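Local atomic coordinates of triacylglycerol lipase (Yarrowia lipolytica, PDB entry 3O0D), a protein that probably catalyses the hydrolysis of triacylglycerols as a secreted, glycosylated yeast lipase of the alpha/beta-hydrolase fold. Residues Leu169-Val177 against Phe197-Phe205; Lys20-Val31 against Ser78-Arg86. One frame throughout, in Å; residues are numbered along the deposited sequence. Where two conformers were deposited one is given.

Contact 1. Residues Leu169-Val177 against Phe197-Phe205. With NAG (2-acetamido-2-deoxy-beta-D-glucopyranose), chain H.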
loop_
_atom_site.group_PDB
_atom_site.type_symbol
_atom_site.label_atom_id
_atom_site.label_comp_id
_atom_site.label_asym_id
_atom_site.label_seq_id
_atom_site.Cartn_x
_atom_site.Cartn_y
_atom_site.Cartn_z
ATOM N N LEU A 169 -3.793 2.025 1.946
ATOM C CA LEU A 169 -3.619 3.323 2.607
ATOM C C LEU A 169 -4.980 3.844 3.142
ATOM O O LEU A 169 -5.125 4.139 4.358
ATOM C CB LEU A 169 -2.907 4.327 1.739
ATOM C CG LEU A 169 -2.858 5.707 2.341
ATOM C CD1 LEU A 169 -2.076 5.614 3.705
ATOM C CD2 LEU A 169 -2.266 6.859 1.483
ATOM N N LEU A 170 -5.972 3.863 2.241
ATOM C CA LEU A 170 -7.300 4.310 2.653
ATOM C C LEU A 170 -7.940 3.361 3.650
ATOM O O LEU A 170 -8.575 3.863 4.608
ATOM C CB LEU A 170 -8.223 4.415 1.391
ATOM C CG LEU A 170 -7.723 5.526 0.521
ATOM C CD1 LEU A 170 -8.652 5.582 -0.803
ATOM C CD2 LEU A 170 -7.731 6.819 1.200
ATOM N N PHE A 171 -7.752 2.039 3.489
ATOM C CA PHE A 171 -8.374 1.100 4.403
ATOM C C PHE A 171 -7.659 1.263 5.769
ATOM O O PHE A 171 -8.333 1.170 6.857
ATOM C CB PHE A 171 -8.267 -0.352 3.899
ATOM C CG PHE A 171 -9.270 -1.228 4.485
ATOM C CD1 PHE A 171 -10.389 -1.620 3.739
ATOM C CD2 PHE A 171 -9.183 -1.609 5.851
ATOM C CE1 PHE A 171 -11.399 -2.434 4.284
ATOM C CE2 PHE A 171 -10.169 -2.368 6.411
ATOM C CZ PHE A 171 -11.324 -2.805 5.629
ATOM N N GLY A 172 -6.334 1.485 5.764
ATOM C CA GLY A 172 -5.656 1.748 7.055
ATOM C C GLY A 172 -6.130 3.014 7.770
ATOM O O GLY A 172 -6.322 3.073 9.013
ATOM N N ILE A 173 -6.443 4.022 6.983
ATOM C CA ILE A 173 -6.970 5.273 7.510
ATOM C C ILE A 173 -8.353 4.992 8.104
ATOM O O ILE A 173 -8.614 5.471 9.250
ATOM C CB ILE A 173 -7.007 6.382 6.471
ATOM C CG1 ILE A 173 -5.563 6.846 6.158
ATOM C CG2 ILE A 173 -7.746 7.659 7.062
ATOM C CD1 ILE A 173 -5.514 7.584 4.834
ATOM N N ASN A 174 -9.192 4.233 7.408
ATOM C CA ASN A 174 -10.543 3.772 7.913
ATOM C C ASN A 174 -10.356 3.111 9.313
ATOM O O ASN A 174 -10.945 3.534 10.289
ATOM C CB ASN A 174 -11.192 2.792 6.930
ATOM C CG ASN A 174 -12.027 1.793 7.577
ATOM O OD1 ASN A 174 -11.821 0.512 7.523
ATOM N ND2 ASN A 174 -13.046 2.321 8.266
ATOM N N LEU A 175 -9.462 2.120 9.392
ATOM C CA LEU A 175 -9.281 1.357 10.649
ATOM C C LEU A 175 -8.768 2.294 11.767
ATOM O O LEU A 175 -9.198 2.177 12.928
ATOM C CB LEU A 175 -8.265 0.232 10.416
ATOM C CG LEU A 175 -8.865 -0.924 9.645
ATOM C CD1 LEU A 175 -7.700 -1.972 9.243
ATOM C CD2 LEU A 175 -9.989 -1.696 10.369
ATOM N N LYS A 176 -7.847 3.183 11.438
ATOM C CA LYS A 176 -7.224 4.072 12.375
ATOM C C LYS A 176 -8.208 5.149 12.932
ATOM O O LYS A 176 -8.331 5.314 14.130
ATOM C CB LYS A 176 -6.036 4.725 11.694
ATOM C CG LYS A 176 -5.459 5.905 12.413
ATOM C CD LYS A 176 -4.540 5.502 13.489
ATOM C CE LYS A 176 -3.123 5.936 13.136
ATOM N NZ LYS A 176 -2.225 5.650 14.278
ATOM N N VAL A 177 -8.972 5.795 12.086
ATOM C CA VAL A 177 -9.985 6.685 12.624
ATOM C C VAL A 177 -11.128 5.941 13.339
ATOM O O VAL A 177 -11.828 6.537 14.111
ATOM C CB VAL A 177 -10.591 7.696 11.578
ATOM C CG1 VAL A 177 -9.575 8.532 10.966
ATOM C CG2 VAL A 177 -11.409 7.043 10.646
ATOM N N PHE A 197 -5.454 16.267 2.447
ATOM C CA PHE A 197 -5.455 14.858 2.784
ATOM C C PHE A 197 -4.026 14.437 3.226
ATOM O O PHE A 197 -3.850 13.828 4.285
ATOM C CB PHE A 197 -5.897 14.059 1.570
ATOM C CG PHE A 197 -5.761 12.562 1.727
ATOM C CD1 PHE A 197 -6.657 11.822 2.451
ATOM C CD2 PHE A 197 -4.640 11.924 1.166
ATOM C CE1 PHE A 197 -6.513 10.446 2.566
ATOM C CE2 PHE A 197 -4.447 10.490 1.274
ATOM C CZ PHE A 197 -5.356 9.773 1.946
ATOM N N ALA A 198 -3.029 14.820 2.447
ATOM C CA ALA A 198 -1.644 14.322 2.731
ATOM C C ALA A 198 -1.210 14.805 4.130
ATOM O O ALA A 198 -0.627 14.052 4.893
ATOM C CB ALA A 198 -0.713 14.861 1.658
ATOM N N ASN A 199 -1.443 16.079 4.452
ATOM C CA ASN A 199 -0.995 16.610 5.721
ATOM C C ASN A 199 -1.792 16.062 6.887
ATOM O O ASN A 199 -1.215 15.842 7.988
ATOM C CB ASN A 199 -1.002 18.135 5.685
ATOM C CG ASN A 199 0.046 18.701 4.731
ATOM O OD1 ASN A 199 -0.240 19.620 3.945
ATOM N ND2 ASN A 199 1.287 18.170 4.797
ATOM N N TRP A 200 -3.064 15.744 6.640
ATOM C CA TRP A 200 -3.906 15.202 7.641
ATOM C C TRP A 200 -3.465 13.762 7.962
ATOM O O TRP A 200 -3.330 13.389 9.149
ATOM C CB TRP A 200 -5.354 15.300 7.196
ATOM C CG TRP A 200 -6.321 14.506 8.101
ATOM C CD1 TRP A 200 -6.790 14.910 9.340
ATOM C CD2 TRP A 200 -6.926 13.272 7.838
ATOM N NE1 TRP A 200 -7.629 13.984 9.845
ATOM C CE2 TRP A 200 -7.731 12.955 8.959
ATOM C CE3 TRP A 200 -6.874 12.364 6.775
ATOM C CZ2 TRP A 200 -8.504 11.787 9.020
ATOM C CZ3 TRP A 200 -7.622 11.205 6.849
ATOM C CH2 TRP A 200 -8.417 10.915 7.971
ATOM N N VAL A 201 -3.180 12.977 6.894
ATOM C CA VAL A 201 -2.616 11.616 7.042
ATOM C C VAL A 201 -1.296 11.705 7.841
ATOM O O VAL A 201 -1.088 10.860 8.740
ATOM C CB VAL A 201 -2.399 10.988 5.697
ATOM C CG1 VAL A 201 -1.527 9.654 5.863
ATOM C CG2 VAL A 201 -3.773 10.655 5.081
ATOM N N ASP A 202 -0.439 12.671 7.586
ATOM C CA ASP A 202 0.849 12.763 8.316
ATOM C C ASP A 202 0.518 13.041 9.821
ATOM O O ASP A 202 1.106 12.483 10.713
ATOM C CB ASP A 202 1.729 13.864 7.788
ATOM C CG ASP A 202 2.525 13.485 6.540
ATOM O OD1 ASP A 202 2.398 12.290 6.110
ATOM O OD2 ASP A 202 3.205 14.380 5.936
ATOM N N LYS A 203 -0.435 13.952 10.085
ATOM C CA LYS A 203 -0.777 14.181 11.491
ATOM C C LYS A 203 -1.319 12.930 12.141
ATOM O O LYS A 203 -1.002 12.651 13.296
ATOM C CB LYS A 203 -1.820 15.320 11.574
ATOM C CG LYS A 203 -1.254 16.638 11.208
ATOM C CD LYS A 203 -2.304 17.808 11.416
ATOM C CE LYS A 203 -2.158 18.851 10.319
ATOM N NZ LYS A 203 -2.692 20.277 10.575
ATOM N N LEU A 204 -2.154 12.171 11.414
ATOM C CA LEU A 204 -2.851 11.034 11.911
ATOM C C LEU A 204 -1.806 9.975 12.255
ATOM O O LEU A 204 -1.834 9.359 13.326
ATOM C CB LEU A 204 -3.897 10.518 10.919
ATOM C CG LEU A 204 -4.787 9.332 11.203
ATOM C CD1 LEU A 204 -5.861 9.628 12.321
ATOM C CD2 LEU A 204 -5.526 8.904 9.975
ATOM N N PHE A 205 -0.856 9.754 11.341
ATOM C CA PHE A 205 0.068 8.629 11.583
ATOM C C PHE A 205 1.348 8.987 12.255
ATOM O O PHE A 205 1.942 8.093 12.889
ATOM C CB PHE A 205 0.425 7.890 10.239
ATOM C CG PHE A 205 -0.610 6.911 9.826
ATOM C CD1 PHE A 205 -0.570 5.581 10.271
ATOM C CD2 PHE A 205 -1.668 7.279 9.007
ATOM C CE1 PHE A 205 -1.545 4.662 9.914
ATOM C CE2 PHE A 205 -2.601 6.383 8.629
ATOM C CZ PHE A 205 -2.566 5.047 9.058
HETATM C C1 NAG H . -16.194 0.439 11.005
HETATM C C2 NAG H . -15.077 -0.566 11.367
HETATM C C3 NAG H . -15.361 -1.110 12.761
HETATM C C4 NAG H . -15.514 0.030 13.774
HETATM C C5 NAG H . -16.654 0.887 13.277
HETATM C C6 NAG H . -17.141 2.010 14.213
HETATM C C7 NAG H . -14.093 -1.811 9.488
HETATM C C8 NAG H . -14.112 -3.055 8.649
HETATM N N2 NAG H . -15.012 -1.711 10.456
HETATM O O3 NAG H . -14.280 -1.989 13.124
HETATM O O4 NAG H . -15.919 -0.519 15.031
HETATM O O5 NAG H . -16.247 1.422 12.000
HETATM O O6 NAG H . -16.024 2.663 14.699
HETATM O O7 NAG H . -13.293 -0.916 9.276
#
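Phe205, whose ring receives the chain of Lys176 from the facing helix, is itself held by one of the shortest polar bonds here, 2.8 Å from its backbone N to Val201 O. No hydrogen bond crosses between the two helices, so their contact rests on apolar groups. Both helices belong to the alpha/beta-hydrolase fold: 163-177 and 195-206 follow the neighbouring parallel strands 155-161 and 183-187. The short segments run 52° apart with their axes 11.5 Å from each other.

The helices interlock by a knob-into-hole contact: Ile173 is the knob, set among Phe197, Val201, Leu204 and Phe205, and each of its branches has its own partner. CG2, pointing opposite the backbone N, meets Trp200 CH2 at 3.4 Å, while the CG1 arm carries CD1 to within 3.5 Å of Val201 CG2 and 3.6 Å of Phe197 CZ. CG1 itself lies at the edge of the Phe205 ring, in its plane. Toward the start of 169-177, Leu169 CD2 reaches the edge of the Phe197 ring.

Lys176 closes the other end as a hydrocarbon chain. With CG turned away from its own N (chi1 167°) and bends at chi2 and chi3, it slides past Leu204 in the opposite direction, CG to CG 3.7 Å. Its CE lies over a face of Phe205, 4.0 Å from the ring centroid and 19° off the normal, a CH-pi contact.

On another side of 169-177, the N-acetylglucosamine of a glycan attached to the protein brings its acetyl group to the helix. Asp145 and His180 hydrogen-bond this sugar. Its O7 stands 3.6 Å from Leu175 CD2, and its methyl C8 lies near Phe171 CZ.

Contact 2. Residues Lys20-Val31 against Ser78-Arg86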
loop_
_atom_site.group_PDB
_atom_site.type_symbol
_atom_site.label_atom_id
_atom_site.label_comp_id
_atom_site.label_asym_id
_atom_site.label_seq_id
_atom_site.Cartn_x
_atom_site.Cartn_y
_atom_site.Cartn_z
ATOM N N LYS A 20 9.068 -8.944 3.916
ATOM C CA LYS A 20 7.877 -9.671 4.333
ATOM C C LYS A 20 6.553 -9.155 3.721
ATOM O O LYS A 20 5.774 -10.012 3.156
ATOM C CB LYS A 20 7.774 -9.683 5.884
ATOM C CG LYS A 20 6.415 -10.238 6.324
ATOM C CD LYS A 20 6.424 -10.205 7.895
ATOM C CE LYS A 20 5.011 -10.471 8.396
ATOM N NZ LYS A 20 4.978 -10.490 9.908
ATOM N N TYR A 21 6.387 -7.837 3.786
ATOM C CA TYR A 21 5.108 -7.218 3.283
ATOM C C TYR A 21 5.170 -7.291 1.737
ATOM O O TYR A 21 4.122 -7.564 1.045
ATOM C CB TYR A 21 4.771 -5.822 3.879
ATOM C CG TYR A 21 4.435 -6.069 5.327
ATOM C CD1 TYR A 21 3.169 -6.567 5.687
ATOM C CD2 TYR A 21 5.413 -5.939 6.292
ATOM C CE1 TYR A 21 2.879 -6.906 6.949
ATOM C CE2 TYR A 21 5.100 -6.300 7.614
ATOM C CZ TYR A 21 3.847 -6.785 7.899
ATOM O OH TYR A 21 3.541 -7.139 9.186
ATOM N N ALA A 22 6.345 -7.182 1.155
ATOM C CA ALA A 22 6.339 -7.378 -0.278
ATOM C C ALA A 22 5.854 -8.755 -0.681
ATOM O O ALA A 22 5.181 -8.927 -1.698
ATOM C CB ALA A 22 7.799 -7.118 -0.893
ATOM N N ARG A 23 6.254 -9.773 0.063
ATOM C CA ARG A 23 5.794 -11.090 -0.229
ATOM C C ARG A 23 4.271 -11.250 -0.019
ATOM O O ARG A 23 3.644 -11.834 -0.797
ATOM C CB ARG A 23 6.479 -12.170 0.601
ATOM C CG ARG A 23 7.980 -12.281 0.484
ATOM C CD ARG A 23 8.422 -13.569 1.159
ATOM N NE ARG A 23 9.837 -13.663 1.389
ATOM C CZ ARG A 23 10.725 -14.008 0.490
ATOM N NH1 ARG A 23 10.384 -14.321 -0.729
ATOM N NH2 ARG A 23 11.973 -14.061 0.848
ATOM N N LEU A 24 3.745 -10.735 1.064
ATOM C CA LEU A 24 2.318 -10.855 1.325
ATOM C C LEU A 24 1.544 -10.160 0.177
ATOM O O LEU A 24 0.469 -10.679 -0.238
ATOM C CB LEU A 24 1.919 -10.214 2.652
ATOM C CG LEU A 24 2.386 -11.165 3.776
ATOM C CD1 LEU A 24 2.335 -10.316 5.121
ATOM C CD2 LEU A 24 1.627 -12.552 3.974
ATOM N N ALA A 25 2.017 -8.984 -0.198
ATOM C CA ALA A 25 1.351 -8.277 -1.375
ATOM C C ALA A 25 1.394 -9.092 -2.602
ATOM O O ALA A 25 0.383 -9.118 -3.372
ATOM C CB ALA A 25 2.054 -6.975 -1.618
ATOM N N ASN A 26 2.509 -9.756 -2.886
ATOM C CA ASN A 26 2.644 -10.659 -4.087
ATOM C C ASN A 26 1.651 -11.742 -4.080
ATOM O O ASN A 26 1.024 -12.021 -5.112
ATOM C CB ASN A 26 4.137 -11.121 -4.146
ATOM C CG ASN A 26 4.361 -12.363 -4.944
ATOM O OD1 ASN A 26 3.634 -13.340 -4.841
ATOM N ND2 ASN A 26 5.483 -12.373 -5.683
ATOM N N ILE A 27 1.359 -12.304 -2.877
ATOM C CA ILE A 27 0.383 -13.369 -2.766
ATOM C C ILE A 27 -1.064 -12.886 -3.176
ATOM O O ILE A 27 -1.922 -13.730 -3.546
ATOM C CB ILE A 27 0.490 -14.003 -1.320
ATOM C CG1 ILE A 27 1.851 -14.709 -1.290
ATOM C CG2 ILE A 27 -0.657 -15.097 -1.072
ATOM C CD1 ILE A 27 2.262 -14.964 0.232
ATOM N N GLY A 28 -1.284 -11.613 -3.167
ATOM C CA GLY A 28 -2.596 -11.039 -3.537
ATOM C C GLY A 28 -2.832 -11.356 -5.007
ATOM O O GLY A 28 -4.011 -11.475 -5.406
ATOM N N TYR A 29 -1.780 -11.577 -5.789
ATOM C CA TYR A 29 -1.947 -11.932 -7.191
ATOM C C TYR A 29 -2.263 -13.418 -7.413
ATOM O O TYR A 29 -2.510 -13.818 -8.494
ATOM C CB TYR A 29 -0.753 -11.435 -8.032
ATOM C CG TYR A 29 -0.635 -9.934 -8.050
ATOM C CD1 TYR A 29 -1.295 -9.211 -8.984
ATOM C CD2 TYR A 29 0.131 -9.244 -7.161
ATOM C CE1 TYR A 29 -1.224 -7.881 -9.030
ATOM C CE2 TYR A 29 0.222 -7.915 -7.205
ATOM C CZ TYR A 29 -0.495 -7.193 -8.160
ATOM O OH TYR A 29 -0.453 -5.832 -8.263
ATOM N N CYS A 30 -2.278 -14.200 -6.336
ATOM C CA CYS A 30 -2.752 -15.587 -6.347
ATOM C C CYS A 30 -4.301 -15.684 -6.180
ATOM O O CYS A 30 -4.791 -16.833 -6.089
ATOM C CB CYS A 30 -2.031 -16.499 -5.294
ATOM S SG CYS A 30 -0.220 -16.556 -5.679
ATOM N N VAL A 31 -4.986 -14.552 -6.037
ATOM C CA VAL A 31 -6.438 -14.490 -5.921
ATOM C C VAL A 31 -6.932 -14.043 -7.274
ATOM O O VAL A 31 -6.528 -13.014 -7.829
ATOM C CB VAL A 31 -6.863 -13.442 -4.890
ATOM C CG1 VAL A 31 -8.406 -13.443 -4.716
ATOM C CG2 VAL A 31 -6.261 -13.839 -3.533
ATOM N N SER A 78 3.136 -14.703 14.021
ATOM C CA SER A 78 3.458 -13.305 14.297
ATOM C C SER A 78 2.347 -12.603 15.100
ATOM O O SER A 78 2.583 -11.436 15.527
ATOM C CB SER A 78 3.720 -12.530 12.958
ATOM O OG SER A 78 2.466 -12.476 12.270
ATOM N N LYS A 79 1.249 -13.311 15.334
ATOM C CA LYS A 79 0.035 -12.715 16.006
ATOM C C LYS A 79 -0.481 -11.478 15.301
ATOM O O LYS A 79 -0.574 -10.356 15.858
ATOM C CB LYS A 79 0.398 -12.352 17.484
ATOM C CG LYS A 79 0.481 -13.598 18.428
ATOM C CD LYS A 79 1.601 -14.448 18.007
ATOM C CE LYS A 79 1.935 -15.735 18.908
ATOM N NZ LYS A 79 3.316 -16.249 18.555
ATOM N N GLN A 80 -0.764 -11.651 13.994
ATOM C CA GLN A 80 -1.220 -10.548 13.173
ATOM C C GLN A 80 -2.399 -11.079 12.326
ATOM O O GLN A 80 -2.519 -12.281 12.070
ATOM C CB GLN A 80 -0.148 -10.061 12.179
ATOM C CG GLN A 80 1.004 -9.352 12.978
ATOM C CD GLN A 80 2.127 -8.998 12.044
ATOM O OE1 GLN A 80 2.717 -9.866 11.417
ATOM N NE2 GLN A 80 2.332 -7.702 11.828
ATOM N N ILE A 81 -3.198 -10.099 11.928
ATOM C CA ILE A 81 -4.284 -10.336 10.923
ATOM C C ILE A 81 -3.808 -9.527 9.700
ATOM O O ILE A 81 -3.491 -8.336 9.800
ATOM C CB ILE A 81 -5.598 -9.709 11.450
ATOM C CG1 ILE A 81 -6.049 -10.509 12.686
ATOM C CG2 ILE A 81 -6.689 -9.822 10.282
ATOM C CD1 ILE A 81 -7.183 -9.750 13.575
ATOM N N TYR A 82 -3.815 -10.202 8.553
ATOM C CA TYR A 82 -3.365 -9.522 7.300
ATOM C C TYR A 82 -4.560 -9.240 6.381
ATOM O O TYR A 82 -5.314 -10.151 6.185
ATOM C CB TYR A 82 -2.496 -10.473 6.529
ATOM C CG TYR A 82 -1.209 -10.874 7.198
ATOM C CD1 TYR A 82 -0.499 -9.963 7.945
ATOM C CD2 TYR A 82 -0.721 -12.126 6.984
ATOM C CE1 TYR A 82 0.735 -10.370 8.569
ATOM C CE2 TYR A 82 0.521 -12.574 7.635
ATOM C CZ TYR A 82 1.193 -11.624 8.368
ATOM O OH TYR A 82 2.368 -11.962 9.007
ATOM N N LEU A 83 -4.692 -7.997 5.939
ATOM C CA LEU A 83 -5.612 -7.711 4.837
ATOM C C LEU A 83 -4.683 -7.271 3.644
ATOM O O LEU A 83 -3.922 -6.356 3.782
ATOM C CB LEU A 83 -6.493 -6.538 5.227
ATOM C CG LEU A 83 -7.403 -6.089 4.033
ATOM C CD1 LEU A 83 -8.250 -7.238 3.510
ATOM C CD2 LEU A 83 -8.294 -4.955 4.576
ATOM N N VAL A 84 -4.837 -7.999 2.516
ATOM C CA VAL A 84 -3.928 -7.747 1.394
ATOM C C VAL A 84 -4.846 -7.467 0.208
ATOM O O VAL A 84 -5.822 -8.188 -0.003
ATOM C CB VAL A 84 -3.170 -8.995 1.092
ATOM C CG1 VAL A 84 -2.345 -8.864 -0.262
ATOM C CG2 VAL A 84 -2.136 -9.302 2.280
ATOM N N ILE A 85 -4.491 -6.381 -0.484
ATOM C CA ILE A 85 -5.405 -5.913 -1.570
ATOM C C ILE A 85 -4.575 -5.681 -2.842
ATOM O O ILE A 85 -3.403 -5.311 -2.799
ATOM C CB ILE A 85 -5.995 -4.615 -1.215
ATOM C CG1 ILE A 85 -6.554 -4.595 0.276
ATOM C CG2 ILE A 85 -7.262 -4.377 -2.164
ATOM C CD1 ILE A 85 -6.790 -3.143 0.827
ATOM N N ARG A 86 -5.228 -5.878 -3.997
ATOM C CA ARG A 86 -4.594 -5.601 -5.273
ATOM C C ARG A 86 -5.722 -5.013 -6.134
ATOM O O ARG A 86 -6.869 -5.091 -5.775
ATOM C CB ARG A 86 -4.062 -6.927 -5.922
ATOM C CG ARG A 86 -5.072 -8.111 -5.893
ATOM C CD ARG A 86 -5.063 -9.150 -6.973
ATOM N NE ARG A 86 -4.933 -8.702 -8.333
ATOM C CZ ARG A 86 -5.014 -9.533 -9.367
ATOM N NH1 ARG A 86 -5.244 -10.833 -9.169
ATOM N NH2 ARG A 86 -4.864 -9.066 -10.588
HETATM O O HOH W 1 -0.989 -6.565 -3.540
#
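Leu24 meets the Tyr82 ring squarely: CD1 stands 3.6 Å above the ring plane, over its centre and 10° off the normal, a CH-pi contact. This packs helix 12-27 against strand 80-87 of the central sheet of the alpha/beta-hydrolase fold, the short axes 7.6 Å apart.

Beside it, the Gln80 amide meets two helix side chains coming from the opposite direction. Lys20, fully extended, donates NZ to Gln80 OE1 at 2.8 Å, in the carbonyl plane with a C=O...N angle of 146°; Ser78 OG donates to the same oxygen. Gln80 NE2 donates to Tyr21 OH at 3.0 Å, the ring and amide planes being nearly perpendicular (85°), and Gln155 takes a second bond from this nitrogen. A leucine in place of Gln80 would probably leave the Lys20 ammonium and Ser78 hydroxyl without their shared acceptor and Tyr21 OH without its amide donor. Tyr82 OH has its own partner in Asp75.

At the far end, Arg86 was deposited in two conformers, so its details are doubtful; in the one described, Tyr29 CD1 lies over the guanidinium face and the NH1 bond to Val31 O is weak. Between these ends, Val84 CG1 approaches Leu24 O to 3.3 Å, and a water donates to both Ala25 O (2.9 Å) and Ile85 O (2.8 Å).

How the contacts relate
Contacts 1 and 2 have centres 20 Å apart, and their helices lie on opposite faces of the central sheet. The evidence lies in neighbouring strand residues: Tyr82 faces helix 12-27, whereas Leu83 faces the other way and its CD2 touches Phe171 CE2 of contact 1 at 3.7 Å. Strand 155-161 is likewise shared, with Tyr21 on Ala157 from one side and Leu175 on Ile156 and Val158 from the other. That strand leads through Ser162, the probable nucleophile of a Ser-His-Asp triad with His289 and Asp230, into helix 163-177 of contact 1. Contact 2 approaches this probable active site through Tyr29, whose side chain touches residues of the same group.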